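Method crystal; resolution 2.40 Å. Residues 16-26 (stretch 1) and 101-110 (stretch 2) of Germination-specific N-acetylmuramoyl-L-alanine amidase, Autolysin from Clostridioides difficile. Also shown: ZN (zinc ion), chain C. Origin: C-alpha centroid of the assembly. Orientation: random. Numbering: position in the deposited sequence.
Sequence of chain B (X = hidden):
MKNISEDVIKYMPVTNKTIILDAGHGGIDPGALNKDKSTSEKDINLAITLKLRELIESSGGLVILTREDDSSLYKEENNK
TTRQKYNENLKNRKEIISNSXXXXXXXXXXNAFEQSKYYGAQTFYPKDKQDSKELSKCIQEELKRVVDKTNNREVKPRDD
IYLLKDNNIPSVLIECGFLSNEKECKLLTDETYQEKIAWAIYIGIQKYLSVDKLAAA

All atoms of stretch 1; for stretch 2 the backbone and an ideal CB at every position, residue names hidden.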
# COMPACT_ATOMS: atom_id res chain seq x y z
N ASN B 16 16.61 -13.76 -5.62
CA ASN B 16 17.23 -14.51 -6.71
C ASN B 16 17.18 -16.01 -6.47
O ASN B 16 18.14 -16.62 -6.03
CB ASN B 16 18.69 -14.11 -6.90
CG ASN B 16 18.83 -12.72 -7.49
OD1 ASN B 16 17.83 -12.07 -7.82
ND2 ASN B 16 20.08 -12.26 -7.63
N LYS B 17 16.04 -16.61 -6.76
CA LYS B 17 15.80 -18.00 -6.46
C LYS B 17 15.90 -18.84 -7.73
O LYS B 17 15.72 -18.33 -8.85
CB LYS B 17 14.43 -18.17 -5.83
CG LYS B 17 14.36 -17.55 -4.47
CD LYS B 17 15.32 -18.26 -3.52
CE LYS B 17 14.83 -18.22 -2.08
NZ LYS B 17 15.38 -19.37 -1.27
N THR B 18 16.26 -20.10 -7.55
CA THR B 18 16.23 -21.09 -8.61
C THR B 18 15.26 -22.18 -8.19
O THR B 18 15.37 -22.72 -7.09
CB THR B 18 17.63 -21.65 -8.88
OG1 THR B 18 18.50 -20.57 -9.26
CG2 THR B 18 17.61 -22.66 -10.04
N ILE B 19 14.29 -22.47 -9.06
CA ILE B 19 13.12 -23.28 -8.75
C ILE B 19 13.03 -24.42 -9.75
O ILE B 19 13.11 -24.20 -10.96
CB ILE B 19 11.85 -22.42 -8.78
CG1 ILE B 19 12.03 -21.23 -7.85
CG2 ILE B 19 10.65 -23.23 -8.36
CD1 ILE B 19 10.76 -20.65 -7.34
N ILE B 20 12.86 -25.64 -9.25
CA ILE B 20 12.65 -26.80 -10.12
C ILE B 20 11.15 -26.99 -10.28
O ILE B 20 10.44 -27.15 -9.28
CB ILE B 20 13.29 -28.08 -9.55
CG1 ILE B 20 14.79 -27.90 -9.35
CG2 ILE B 20 13.08 -29.22 -10.53
CD1 ILE B 20 15.36 -28.79 -8.21
N LEU B 21 10.69 -26.95 -11.54
CA LEU B 21 9.34 -27.31 -11.92
C LEU B 21 9.34 -28.64 -12.68
O LEU B 21 10.05 -28.78 -13.68
CB LEU B 21 8.70 -26.23 -12.79
CG LEU B 21 8.78 -24.80 -12.24
CD1 LEU B 21 8.08 -23.84 -13.24
CD2 LEU B 21 8.22 -24.66 -10.81
N ASP B 22 8.53 -29.59 -12.21
CA ASP B 22 8.45 -30.96 -12.71
C ASP B 22 7.03 -31.21 -13.20
O ASP B 22 6.11 -31.36 -12.39
CB ASP B 22 8.85 -31.95 -11.61
CG ASP B 22 8.56 -33.43 -11.97
OD1 ASP B 22 9.11 -33.93 -12.99
OD2 ASP B 22 7.80 -34.11 -11.21
N ALA B 23 6.85 -31.24 -14.52
CA ALA B 23 5.57 -31.61 -15.11
C ALA B 23 5.46 -33.12 -15.06
O ALA B 23 6.12 -33.82 -15.83
CB ALA B 23 5.46 -31.11 -16.55
N GLY B 24 4.68 -33.63 -14.12
CA GLY B 24 4.64 -35.07 -13.96
C GLY B 24 4.05 -35.73 -15.18
O GLY B 24 2.91 -35.44 -15.54
N HIS B 25 4.89 -36.34 -15.99
CA HIS B 25 4.68 -37.62 -16.64
C HIS B 25 5.46 -37.37 -17.92
O HIS B 25 6.29 -36.47 -17.95
CB HIS B 25 3.22 -38.04 -16.78
CG HIS B 25 2.63 -38.53 -15.49
ND1 HIS B 25 3.03 -39.71 -14.90
CD2 HIS B 25 1.72 -37.98 -14.65
CE1 HIS B 25 2.38 -39.87 -13.76
NE2 HIS B 25 1.58 -38.83 -13.59
N GLY B 26 5.26 -38.18 -18.94
CA GLY B 26 5.64 -37.74 -20.27
C GLY B 26 5.93 -38.91 -21.17
O GLY B 26 6.10 -40.04 -20.72
N UNK B 101 21.52 -27.53 -7.21
CA UNK B 101 21.68 -26.41 -6.27
C UNK B 101 20.52 -25.43 -6.38
O UNK B 101 20.69 -24.22 -6.37
CB UNK B 101 23.00 -25.68 -6.52
N UNK B 102 19.33 -25.98 -6.53
CA UNK B 102 18.13 -25.16 -6.56
C UNK B 102 17.70 -24.79 -5.13
O UNK B 102 18.19 -25.34 -4.13
CB UNK B 102 17.00 -25.89 -7.29
N UNK B 103 16.78 -23.84 -5.04
CA UNK B 103 16.21 -23.46 -3.77
C UNK B 103 14.90 -24.17 -3.47
O UNK B 103 14.49 -24.22 -2.32
CB UNK B 103 16.00 -21.95 -3.74
N UNK B 104 14.26 -24.75 -4.47
CA UNK B 104 12.90 -25.25 -4.29
C UNK B 104 12.49 -26.18 -5.41
O UNK B 104 12.97 -26.05 -6.53
CB UNK B 104 11.91 -24.09 -4.20
N UNK B 105 11.63 -27.14 -5.11
CA UNK B 105 11.16 -28.12 -6.07
C UNK B 105 9.64 -28.18 -6.04
O UNK B 105 9.06 -28.42 -4.98
CB UNK B 105 11.76 -29.50 -5.78
N UNK B 106 9.01 -27.99 -7.20
CA UNK B 106 7.56 -28.05 -7.33
C UNK B 106 7.21 -29.03 -8.44
O UNK B 106 7.66 -28.88 -9.58
CB UNK B 106 6.97 -26.67 -7.61
N UNK B 107 6.38 -30.01 -8.09
CA UNK B 107 5.91 -31.03 -9.01
C UNK B 107 4.43 -30.80 -9.28
O UNK B 107 3.66 -30.57 -8.35
CB UNK B 107 6.16 -32.43 -8.45
N UNK B 108 4.05 -30.83 -10.56
CA UNK B 108 2.67 -30.58 -11.00
C UNK B 108 2.09 -31.88 -11.57
O UNK B 108 2.55 -32.38 -12.61
CB UNK B 108 2.62 -29.46 -12.04
N UNK B 109 1.05 -32.40 -10.90
CA UNK B 109 0.32 -33.60 -11.32
C UNK B 109 -1.18 -33.30 -11.34
O UNK B 109 -1.61 -32.16 -11.14
CB UNK B 109 0.62 -34.78 -10.39
N UNK B 110 -1.97 -34.33 -11.61
CA UNK B 110 -3.41 -34.31 -11.43
C UNK B 110 -3.81 -35.63 -10.79
O UNK B 110 -3.04 -36.59 -10.77
CB UNK B 110 -4.14 -34.09 -12.76
ZN ZN C . 0.40 -37.99 -11.84

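Stretch 2 runs parallel to strand 18-23. Position 101 has positive phi (55°), and its CB finds nothing of stretch 1 within 5.5 Å. Glycine, asparagine or aspartate tolerates such angles best; the residue is Asn101, whose CB points sideways and whose amide reaches no atom of stretch 1.

At 102 the ideal CB already lies 3.5 Å from Ile20 CD1 and 3.6 Å from Thr18 O. Little room remains in that direction, which favours a small residue, and Ala102 keeps its methyl against Ile20.

Position 103 points toward stretch 1, where the backbone N of Thr18 has no acceptor from the stretch 2 main chain. A short side chain carrying an oxygen, such as asparagine, aspartate or perhaps serine, would suit, and the nearby Lys17 NZ would also admit an acid. The residue is Asn103: its OD1 accepts from Thr18 N at 2.8 Å, while its own N donates to Thr18 O at 2.7 Å.

From 104 the ladder is regular, with Ile20 N donating to the carbonyl O of 104 at 2.8 Å and the N of 106 to Ile20 O at 2.7 Å. The CB of 104 lies on the same sheet face as Ile19 and Leu21, so many apolar chains would fit; selenomethionine Met104 brings SE to 4.0 Å from Ile19 CD1.

Position 105 shares its face with Ile20 and Asp22. A branched aliphatic or an aromatic could cover Ile20, and Phe105 does so with its ring edge, CD1 lying 3.4 Å from Ile20 CG2.

At 106, back beside Leu21, valine, isoleucine, leucine or another apolar residue would suit. Val106 places CB 4.0 Å from Leu21 CD2.

The CB of 107 is 3.6 Å from Asp22 OD2, inviting a donor: serine or threonine. Ser107 OG donates to that OD2 at 2.8 Å.

Position 108 lies on the face of Ala23, whose small side chain leaves the choice among apolar residues wide. Ile108 shares this face without touching the Ala23 side chain, and its N donates to Asp22 O at 2.8 Å.

The zinc ion, bound by His25 NE2 at 2.3 Å, makes a ligand likely at 109: histidine, aspartate, glutamate or cysteine. His109 supplies ND1 at 2.3 Å from ZN and turns its ring edge toward the His25 face. Gly24 CA packs over the His109 ring, 3.7 Å from its centroid; a CB on Gly24 would clash with His109 NE2.

Position 110 meets nothing of stretch 1, so stretch 1 does not restrict the choice; it is Leu110.

Stretch 2 (101-110) NANMFVSIHL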
# COMPACT_ATOMS: atom_id res chain seq x y z
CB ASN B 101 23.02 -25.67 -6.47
CG ASN B 101 24.19 -26.47 -5.99
OD1 ASN B 101 25.11 -26.77 -6.76
ND2 ASN B 101 24.17 -26.85 -4.72
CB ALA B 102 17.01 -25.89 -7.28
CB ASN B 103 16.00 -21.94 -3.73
CG ASN B 103 17.28 -21.18 -3.99
OD1 ASN B 103 17.55 -20.76 -5.12
ND2 ASN B 103 18.10 -21.03 -2.97
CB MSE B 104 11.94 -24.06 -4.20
CG MSE B 104 10.48 -24.43 -4.12
SE MSE B 104 9.39 -22.82 -4.27
CE MSE B 104 9.99 -21.82 -2.65
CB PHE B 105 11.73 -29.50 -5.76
CG PHE B 105 11.12 -30.60 -6.58
CD1 PHE B 105 11.47 -30.76 -7.91
CD2 PHE B 105 10.20 -31.47 -6.03
CE1 PHE B 105 10.90 -31.77 -8.68
CE2 PHE B 105 9.62 -32.48 -6.78
CZ PHE B 105 9.98 -32.63 -8.10
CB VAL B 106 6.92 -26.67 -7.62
CG1 VAL B 106 5.43 -26.82 -7.79
CG2 VAL B 106 7.23 -25.69 -6.50
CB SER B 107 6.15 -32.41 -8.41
OG SER B 107 5.78 -33.41 -9.33
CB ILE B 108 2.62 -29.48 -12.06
CG1 ILE B 108 3.34 -28.21 -11.59
CG2 ILE B 108 1.16 -29.23 -12.50
CD1 ILE B 108 2.62 -27.47 -10.52
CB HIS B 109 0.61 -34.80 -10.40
CG HIS B 109 1.96 -35.42 -10.61
ND1 HIS B 109 2.12 -36.69 -11.13
CD2 HIS B 109 3.21 -34.96 -10.37
CE1 HIS B 109 3.41 -36.98 -11.20
NE2 HIS B 109 4.09 -35.95 -10.75
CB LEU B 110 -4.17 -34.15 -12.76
CG LEU B 110 -3.73 -33.12 -13.81
CD1 LEU B 110 -4.44 -33.41 -15.11
CD2 LEU B 110 -4.04 -31.70 -13.35
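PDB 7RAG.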